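Local coordinates for putative aldehyde dehydrogenase (PDB 4YWE), which probably oxidises aldehydes with NAD or NADP as the electron acceptor, as a member of the aldehyde dehydrogenase family, at residues V55-W66 against L172-V180. Sequence-based numbering, arbitrary orientation.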
# COMPACT_ATOMS: atom_id res chain seq x y z
N VAL A 55 22.57 -26.33 2.27
CA VAL A 55 21.53 -26.03 1.30
C VAL A 55 20.51 -27.17 1.27
O VAL A 55 19.31 -26.93 1.17
CB VAL A 55 22.12 -25.77 -0.10
CG1 VAL A 55 21.01 -25.55 -1.12
CG2 VAL A 55 23.06 -24.58 -0.06
N ALA A 56 21.01 -28.40 1.36
CA ALA A 56 20.15 -29.57 1.41
C ALA A 56 19.18 -29.49 2.59
O ALA A 56 17.98 -29.73 2.43
CB ALA A 56 20.99 -30.84 1.51
N ALA A 57 19.71 -29.13 3.75
CA ALA A 57 18.90 -29.00 4.96
C ALA A 57 17.87 -27.89 4.82
O ALA A 57 16.71 -28.05 5.19
CB ALA A 57 19.79 -28.75 6.17
N ALA A 58 18.31 -26.76 4.26
CA ALA A 58 17.43 -25.62 4.05
C ALA A 58 16.27 -25.96 3.12
O ALA A 58 15.13 -25.61 3.39
CB ALA A 58 18.22 -24.44 3.51
N ARG A 59 16.58 -26.67 2.04
CA ARG A 59 15.57 -27.05 1.05
C ARG A 59 14.52 -27.97 1.66
O ARG A 59 13.32 -27.80 1.42
CB ARG A 59 16.22 -27.72 -0.15
CG ARG A 59 15.23 -28.16 -1.23
CD ARG A 59 14.43 -26.97 -1.75
NE ARG A 59 15.29 -25.92 -2.27
CZ ARG A 59 14.86 -24.75 -2.72
NH1 ARG A 59 15.72 -23.85 -3.17
NH2 ARG A 59 13.56 -24.47 -2.72
N ASP A 60 14.97 -28.96 2.43
CA ASP A 60 14.05 -29.88 3.09
C ASP A 60 13.17 -29.15 4.09
O ASP A 60 11.97 -29.39 4.18
CB ASP A 60 14.83 -31.00 3.80
CG ASP A 60 15.56 -31.90 2.83
OD1 ASP A 60 15.15 -31.98 1.65
OD2 ASP A 60 16.56 -32.53 3.25
N ALA A 61 13.78 -28.24 4.85
CA ALA A 61 13.06 -27.46 5.84
C ALA A 61 12.02 -26.56 5.17
O ALA A 61 10.89 -26.44 5.65
CB ALA A 61 14.02 -26.62 6.66
N PHE A 62 12.40 -25.95 4.06
CA PHE A 62 11.48 -25.08 3.33
C PHE A 62 10.33 -25.88 2.73
O PHE A 62 9.19 -25.43 2.72
CB PHE A 62 12.21 -24.31 2.22
CG PHE A 62 11.31 -23.44 1.39
CD1 PHE A 62 10.92 -22.19 1.86
CD2 PHE A 62 10.84 -23.87 0.16
CE1 PHE A 62 10.08 -21.39 1.11
CE2 PHE A 62 10.00 -23.07 -0.59
CZ PHE A 62 9.62 -21.83 -0.12
N ALA A 63 10.64 -27.07 2.22
CA ALA A 63 9.63 -27.91 1.61
C ALA A 63 8.81 -28.64 2.66
O ALA A 63 7.76 -29.21 2.36
CB ALA A 63 10.28 -28.91 0.65
N GLY A 64 9.28 -28.61 3.90
CA GLY A 64 8.62 -29.33 4.99
C GLY A 64 8.03 -28.46 6.08
O GLY A 64 7.22 -27.57 5.81
N PRO A 65 8.44 -28.71 7.34
CA PRO A 65 7.91 -28.08 8.55
C PRO A 65 7.91 -26.55 8.52
O PRO A 65 6.89 -25.94 8.84
CB PRO A 65 8.85 -28.58 9.65
CG PRO A 65 9.35 -29.89 9.14
CD PRO A 65 9.48 -29.72 7.65
N TRP A 66 9.03 -25.94 8.14
CA TRP A 66 9.13 -24.48 8.15
C TRP A 66 8.25 -23.85 7.08
O TRP A 66 7.63 -22.81 7.31
CB TRP A 66 10.59 -24.05 7.97
CG TRP A 66 10.81 -22.57 8.05
CD1 TRP A 66 11.41 -21.78 7.12
CD2 TRP A 66 10.42 -21.69 9.12
NE1 TRP A 66 11.43 -20.47 7.54
CE2 TRP A 66 10.82 -20.39 8.77
CE3 TRP A 66 9.77 -21.88 10.35
CZ2 TRP A 66 10.60 -19.29 9.59
CZ3 TRP A 66 9.55 -20.79 11.16
CH2 TRP A 66 9.97 -19.51 10.78
N LEU A 172 13.61 -14.96 7.23
CA LEU A 172 12.79 -15.90 7.99
C LEU A 172 11.33 -15.44 8.05
O LEU A 172 10.41 -16.24 7.88
CB LEU A 172 13.34 -16.07 9.41
CG LEU A 172 14.58 -16.95 9.55
CD1 LEU A 172 15.10 -16.92 10.98
CD2 LEU A 172 14.26 -18.37 9.12
N ALA A 173 11.13 -14.15 8.29
CA ALA A 173 9.79 -13.58 8.38
C ALA A 173 9.06 -13.74 7.05
O ALA A 173 7.84 -13.93 7.01
CB ALA A 173 9.85 -12.11 8.78
N ALA A 174 9.82 -13.67 5.96
CA ALA A 174 9.26 -13.81 4.62
C ALA A 174 8.92 -15.26 4.30
O ALA A 174 8.19 -15.54 3.34
CB ALA A 174 10.23 -13.25 3.58
N GLY A 175 9.45 -16.19 5.09
CA GLY A 175 9.15 -17.60 4.93
C GLY A 175 10.24 -18.41 4.26
O GLY A 175 10.01 -19.56 3.86
N ASN A 176 11.42 -17.83 4.14
CA ASN A 176 12.55 -18.51 3.52
C ASN A 176 13.31 -19.37 4.53
O ASN A 176 13.24 -19.14 5.74
CB ASN A 176 13.52 -17.50 2.89
CG ASN A 176 12.84 -16.63 1.85
OD1 ASN A 176 12.72 -17.01 0.69
ND2 ASN A 176 12.41 -15.44 2.26
N ALA A 177 14.03 -20.36 4.03
CA ALA A 177 14.99 -21.11 4.83
C ALA A 177 16.38 -20.56 4.54
O ALA A 177 16.69 -20.22 3.40
CB ALA A 177 14.92 -22.60 4.53
N CYS A 178 17.22 -20.46 5.57
CA CYS A 178 18.44 -19.67 5.46
C CYS A 178 19.73 -20.48 5.52
O CYS A 178 19.87 -21.41 6.32
CB CYS A 178 18.47 -18.60 6.55
SG CYS A 178 17.02 -17.53 6.55
N VAL A 179 20.68 -20.11 4.67
CA VAL A 179 22.04 -20.64 4.71
C VAL A 179 22.99 -19.47 4.92
O VAL A 179 23.04 -18.55 4.10
CB VAL A 179 22.39 -21.42 3.44
CG1 VAL A 179 23.83 -21.93 3.52
CG2 VAL A 179 21.42 -22.57 3.24
N VAL A 180 23.73 -19.49 6.02
CA VAL A 180 24.54 -18.34 6.41
C VAL A 180 26.04 -18.65 6.39
O VAL A 180 26.49 -19.63 6.98
CB VAL A 180 24.13 -17.84 7.80
CG1 VAL A 180 24.95 -16.61 8.19
CG2 VAL A 180 22.64 -17.53 7.84
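Trp66 reaches across with its indole N-H to the backbone carbonyl of Asn176: NE1 lies 2.9 Å from O, with a moderately bent N-H...O angle of 145°. The oxygen sits close to the indole plane, but NE1 stands well above the plane of the carbonyl. With CG anti to the backbone N (chi1 -177°), the indole is carried toward the turn at Gly175 and Asn176, and its CZ2 comes 3.8 Å from CD2 of Leu172, whose side chain crosses it at about a right angle.

Four residues earlier, in the last turn of helix 48-63, Phe62 presents a ring edge to the Gly175 carbonyl, CE1 lying 3.3 Å from O, while its CB packs on the methyl of Ala177. That same methyl sits 3.2 Å from the backbone O of Ala58. The CB of Ala58 in turn touches CG2 of Val179 at 3.7 Å, and Val55 completes the apolar strip where its CG2 meets the same Val179 methyl.

The carbonyls of Gly175 and Asn176 are presented by the turn that ends helix 160-174. Gly175 closes that helix in a Schellman motif with positive phi, and the Asn176 side chain fixes the turn through OD1 to Gly149 N and ND2 to Ala171 O and Phe476 O. Ala177 and Val179 pair with strand 139-155, whose Val150 is touched by Arg59; Arg59 NH1 also forms a salt bridge with Asp228.

Helix 55-63 thus runs nearly antiparallel (166°) to strand 177-180, layered helix-on-sheet packing consistent with the Rossmann-like domain that binds NAD(P) in aldehyde dehydrogenases.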